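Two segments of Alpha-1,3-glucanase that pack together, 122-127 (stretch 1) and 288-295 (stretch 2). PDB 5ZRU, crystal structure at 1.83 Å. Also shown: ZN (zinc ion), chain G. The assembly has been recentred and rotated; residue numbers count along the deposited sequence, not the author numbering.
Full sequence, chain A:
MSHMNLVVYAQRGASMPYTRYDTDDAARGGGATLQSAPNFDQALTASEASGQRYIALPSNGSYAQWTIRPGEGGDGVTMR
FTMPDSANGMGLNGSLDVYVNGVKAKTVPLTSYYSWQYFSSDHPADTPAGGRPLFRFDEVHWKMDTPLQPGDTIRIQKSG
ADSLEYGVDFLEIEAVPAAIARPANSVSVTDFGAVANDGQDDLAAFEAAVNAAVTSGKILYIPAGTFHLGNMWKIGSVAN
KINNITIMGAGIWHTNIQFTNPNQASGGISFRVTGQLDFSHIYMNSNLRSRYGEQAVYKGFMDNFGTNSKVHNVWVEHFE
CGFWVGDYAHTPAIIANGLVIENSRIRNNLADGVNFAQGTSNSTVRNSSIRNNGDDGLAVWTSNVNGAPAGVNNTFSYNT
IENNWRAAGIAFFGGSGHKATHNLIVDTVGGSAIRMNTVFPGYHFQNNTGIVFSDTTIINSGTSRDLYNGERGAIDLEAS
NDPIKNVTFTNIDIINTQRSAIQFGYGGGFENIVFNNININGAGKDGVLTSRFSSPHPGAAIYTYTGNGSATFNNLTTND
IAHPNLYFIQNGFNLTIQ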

ATOM      1  N   ASP A 122     -18.664   4.162   6.574  1.00 13.75           N
ATOM      2  CA  ASP A 122     -17.208   4.216   6.584  1.00 11.97           C
ATOM      3  C   ASP A 122     -16.574   2.980   7.215  1.00 15.38           C
ATOM      4  O   ASP A 122     -15.365   2.977   7.465  1.00 17.94           O
ATOM      5  CB  ASP A 122     -16.717   5.480   7.297  1.00 13.31           C
ATOM      6  CG  ASP A 122     -17.075   5.509   8.775  1.00 13.41           C
ATOM      7  OD1 ASP A 122     -17.760   4.583   9.269  1.00 11.83           O
ATOM      8  OD2 ASP A 122     -16.664   6.485   9.441  1.00 13.88           O
ATOM      9  N   HIS A 123     -17.350   1.941   7.492  1.00 12.56           N
ATOM     10  CA  HIS A 123     -16.789   0.689   7.960  1.00 11.50           C
ATOM     11  C   HIS A 123     -17.061  -0.393   6.928  1.00 15.19           C
ATOM     12  O   HIS A 123     -18.207  -0.531   6.476  1.00 15.54           O
ATOM     13  CB  HIS A 123     -17.395   0.268   9.300  1.00 13.09           C
ATOM     14  CG  HIS A 123     -16.802   0.960  10.483  1.00 11.32           C
ATOM     15  ND1 HIS A 123     -16.868   2.325  10.659  1.00 11.76           N
ATOM     16  CD2 HIS A 123     -16.134   0.473  11.554  1.00 15.02           C
ATOM     17  CE1 HIS A 123     -16.262   2.651  11.788  1.00 13.96           C
ATOM     18  NE2 HIS A 123     -15.815   1.544  12.352  1.00 13.54           N
ATOM     19  N   PRO A 124     -16.067  -1.197   6.560  1.00 11.66           N
ATOM     20  CA  PRO A 124     -16.302  -2.236   5.553  1.00 12.65           C
ATOM     21  C   PRO A 124     -17.156  -3.371   6.092  1.00 12.01           C
ATOM     22  O   PRO A 124     -17.143  -3.678   7.286  1.00 12.94           O
ATOM     23  CB  PRO A 124     -14.888  -2.726   5.214  1.00 10.90           C
ATOM     24  CG  PRO A 124     -14.103  -2.459   6.447  1.00 12.87           C
ATOM     25  CD  PRO A 124     -14.666  -1.176   7.022  1.00 12.57           C
ATOM     26  N   ALA A 125     -17.903  -3.991   5.185  1.00 11.57           N
ATOM     27  CA  ALA A 125     -18.605  -5.240   5.431  1.00 12.10           C
ATOM     28  C   ALA A 125     -17.987  -6.331   4.567  1.00 11.47           C
ATOM     29  O   ALA A 125     -17.334  -6.056   3.555  1.00 12.45           O
ATOM     30  CB  ALA A 125     -20.105  -5.102   5.133  1.00 14.18           C
ATOM     31  N   ASP A 126     -18.185  -7.580   4.976  1.00 12.14           N
ATOM     32  CA  ASP A 126     -17.436  -8.691   4.402  1.00 13.64           C
ATOM     33  C   ASP A 126     -18.211  -9.480   3.354  1.00 13.32           C
ATOM     34  O   ASP A 126     -17.652 -10.417   2.776  1.00 12.86           O
ATOM     35  CB  ASP A 126     -16.970  -9.635   5.517  1.00 13.43           C
ATOM     36  CG  ASP A 126     -15.899  -9.005   6.399  1.00 14.76           C
ATOM     37  OD1 ASP A 126     -14.989  -8.341   5.850  1.00 14.65           O
ATOM     38  OD2 ASP A 126     -15.972  -9.158   7.637  1.00 14.63           O
ATOM     39  N   THR A 127     -19.467  -9.138   3.093  1.00 13.88           N
ATOM     40  CA  THR A 127     -20.289  -9.827   2.109  1.00 13.48           C
ATOM     41  C   THR A 127     -20.982  -8.812   1.213  1.00 12.53           C
ATOM     42  O   THR A 127     -21.191  -7.661   1.612  1.00 12.56           O
ATOM     43  CB  THR A 127     -21.358 -10.724   2.765  1.00 15.57           C
ATOM     44  OG1 THR A 127     -22.471  -9.920   3.176  1.00 15.70           O
ATOM     45  CG2 THR A 127     -20.789 -11.484   3.963  1.00 15.43           C
ATOM     46  N   LEU A 288      -6.407 -14.191   5.768  1.00  9.97           N
ATOM     47  CA  LEU A 288      -7.284 -13.185   6.353  1.00  9.81           C
ATOM     48  C   LEU A 288      -8.181 -12.559   5.293  1.00 11.78           C
ATOM     49  O   LEU A 288      -7.689 -12.093   4.258  1.00 10.07           O
ATOM     50  CB  LEU A 288      -6.450 -12.095   7.039  1.00  9.30           C
ATOM     51  CG  LEU A 288      -7.258 -11.008   7.746  1.00 11.02           C
ATOM     52  CD1 LEU A 288      -7.985 -11.606   8.954  1.00 10.57           C
ATOM     53  CD2 LEU A 288      -6.358  -9.849   8.157  1.00  8.75           C
ATOM     54  N   ARG A 289      -9.500 -12.534   5.554  1.00  9.88           N
ATOM     55  CA  ARG A 289     -10.433 -11.887   4.635  1.00 13.01           C
ATOM     56  C   ARG A 289     -11.273 -10.799   5.283  1.00 11.45           C
ATOM     57  O   ARG A 289     -12.143 -10.234   4.606  1.00 11.05           O
ATOM     58  CB  ARG A 289     -11.374 -12.915   3.988  1.00  9.08           C
ATOM     59  CG  ARG A 289     -12.178 -13.748   4.987  1.00 11.05           C
ATOM     60  CD  ARG A 289     -13.269 -14.575   4.277  1.00 16.03           C
ATOM     61  NE  ARG A 289     -14.470 -13.806   3.946  1.00 12.90           N
ATOM     62  CZ  ARG A 289     -15.461 -13.567   4.799  1.00 15.98           C
ATOM     63  NH1 ARG A 289     -15.387 -14.023   6.045  1.00 14.98           N
ATOM     64  NH2 ARG A 289     -16.519 -12.860   4.412  1.00 15.14           N
ATOM     65  N   SER A 290     -11.043 -10.480   6.556  1.00  9.85           N
ATOM     66  CA  SER A 290     -11.841  -9.486   7.262  1.00 10.65           C
ATOM     67  C   SER A 290     -10.959  -8.619   8.152  1.00 12.06           C
ATOM     68  O   SER A 290      -9.977  -9.091   8.732  1.00 12.86           O
ATOM     69  CB  SER A 290     -12.932 -10.158   8.117  1.00 13.92           C
ATOM     70  OG  SER A 290     -13.603  -9.207   8.938  1.00 14.87           O
ATOM     71  N   ARG A 291     -11.336  -7.345   8.273  1.00 11.37           N
ATOM     72  CA  ARG A 291     -10.737  -6.446   9.254  1.00 15.89           C
ATOM     73  C   ARG A 291     -11.236  -6.684  10.671  1.00 15.12           C
ATOM     74  O   ARG A 291     -10.664  -6.112  11.610  1.00 14.97           O
ATOM     75  CB  ARG A 291     -11.020  -4.982   8.892  1.00 17.88           C
ATOM     76  CG  ARG A 291     -10.207  -4.440   7.745  1.00 18.82           C
ATOM     77  CD  ARG A 291     -10.345  -2.918   7.646  1.00 16.88           C
ATOM     78  NE  ARG A 291      -9.706  -2.226   8.766  1.00 19.93           N
ATOM     79  CZ  ARG A 291      -9.586  -0.905   8.842  1.00 21.46           C
ATOM     80  NH1 ARG A 291     -10.059  -0.143   7.863  1.00 21.76           N
ATOM     81  NH2 ARG A 291      -8.983  -0.344   9.881  1.00 27.39           N
ATOM     82  N   TYR A 292     -12.291  -7.481  10.843  1.00 14.37           N
ATOM     83  CA  TYR A 292     -12.886  -7.729  12.159  1.00 17.24           C
ATOM     84  C   TYR A 292     -13.145  -6.425  12.920  1.00 18.74           C
ATOM     85  O   TYR A 292     -12.868  -6.317  14.117  1.00 17.78           O
ATOM     86  CB  TYR A 292     -11.998  -8.658  12.992  1.00 14.68           C
ATOM     87  CG  TYR A 292     -11.939 -10.099  12.525  1.00 18.71           C
ATOM     88  CD1 TYR A 292     -12.944 -11.002  12.862  1.00 18.14           C
ATOM     89  CD2 TYR A 292     -10.851 -10.571  11.795  1.00 16.42           C
ATOM     90  CE1 TYR A 292     -12.876 -12.324  12.473  1.00 22.47           C
ATOM     91  CE2 TYR A 292     -10.779 -11.892  11.397  1.00 15.51           C
ATOM     92  CZ  TYR A 292     -11.794 -12.764  11.739  1.00 16.35           C
ATOM     93  OH  TYR A 292     -11.732 -14.087  11.355  1.00 16.10           O
ATOM     94  N   GLY A 293     -13.650  -5.413  12.212  1.00 17.52           N
ATOM     95  CA  GLY A 293     -13.935  -4.120  12.815  1.00 20.36           C
ATOM     96  C   GLY A 293     -12.818  -3.505  13.643  1.00 24.23           C
ATOM     97  O   GLY A 293     -13.047  -3.091  14.783  1.00 30.18           O
ATOM     98  N   GLU A 294     -11.612  -3.430  13.078  1.00 25.70           N
ATOM     99  CA  GLU A 294     -10.399  -2.922  13.726  1.00 23.96           C
ATOM    100  C   GLU A 294      -9.899  -3.800  14.871  1.00 20.78           C
ATOM    101  O   GLU A 294      -8.976  -3.397  15.596  1.00 26.99           O
ATOM    102  CB  GLU A 294     -10.575  -1.485  14.240  1.00 24.68           C
ATOM    103  CG  GLU A 294     -11.021  -0.498  13.181  1.00 24.53           C
ATOM    104  CD  GLU A 294     -12.487  -0.114  13.309  1.00 27.36           C
ATOM    105  OE1 GLU A 294     -13.323  -0.721  12.611  1.00 33.03           O
ATOM    106  OE2 GLU A 294     -12.803   0.788  14.108  1.00 21.48           O
ATOM    107  N   GLN A 295     -10.467  -4.990  15.058  1.00 21.21           N
ATOM    108  CA  GLN A 295     -10.013  -5.921  16.082  1.00 24.23           C
ATOM    109  C   GLN A 295      -9.329  -7.146  15.489  1.00 19.78           C
ATOM    110  O   GLN A 295      -9.250  -8.179  16.159  1.00 19.59           O
ATOM    111  CB  GLN A 295     -11.182  -6.376  16.963  1.00 28.96           C
ATOM    112  CG  GLN A 295     -11.873  -5.285  17.768  1.00 28.81           C
ATOM    113  CD  GLN A 295     -13.032  -5.839  18.596  1.00 33.75           C
ATOM    114  OE1 GLN A 295     -12.832  -6.651  19.501  1.00 38.69           O
ATOM    115  NE2 GLN A 295     -14.247  -5.412  18.274  1.00 32.35           N
TER
HETATM  116 ZN    ZN G 605     -14.773   1.327  14.127  1.00 19.55          ZN
HETATM  117  O   HOH W   1     -14.747 -10.106   2.884  1.00 10.14           O
HETATM  118  O   HOH W   2     -13.587  -6.230   6.970  1.00 11.17           O
HETATM  119  O   HOH W   3     -14.828   3.403  15.326  1.00 27.32           O

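Stretch 2 has no regular helix or strand, and stretch 1 has a weakly bonded strand about 124-125; no direct hydrogen bond joins backbone to backbone between them. The two backbones come closest, CA to CA, at D126 and S290, where D126 CA and S290 CA are 6.3 Å apart; H123 CA and G293 CA are 7.4 Å apart. Within stretch 2, Q295 N is bonded to Y292 O at 2.9 Å, and Y292, G293 and E294 all have positive phi, a region most comfortable for glycine.

D126 is the polar centre of the contact. Its CB points toward stretch 2, and D126 OD2 accepts a hydrogen bond from S290 OG at 2.7 Å. The same S290 OG accepts one from Y292 N at 2.9 Å, so a short hydroxyl side chain, able to donate and accept at once, links the D126 carboxylate to the backbone of Y292. D126 OD1 is 4.5 Å from R291 N, too far for direct bonding; water 2 fills the gap, donating to D126 OD1 and accepting from R291 N, each at 2.8 Å. R289 starts out sideways, but its long side chain brings the guanidinium edge to the backbone, where R289 NH2 makes a weak hydrogen bond to D126 O at 3.2 Å.

P124 contributes an apolar contact: P124 CG lies 4.0 Å from R291 CD, the rigid ring packing against the aliphatic part of the arginine.

At the exposed end, zinc joins H123 and E294. Both side chains leave the backbone sideways, yet their ends converge, with H123 NE2 2.1 Å and E294 OE2 2.0 Å from ZN; water 3 is also a ligand, its O 2.4 Å from ZN. Imidazole nitrogen and carboxylate oxygen are both good zinc donors. D122 OD1 accepts a hydrogen bond from H123 ND1 at 2.8 Å, which leaves NE2 free for the metal. The interface is small, burying 308 Å² in total.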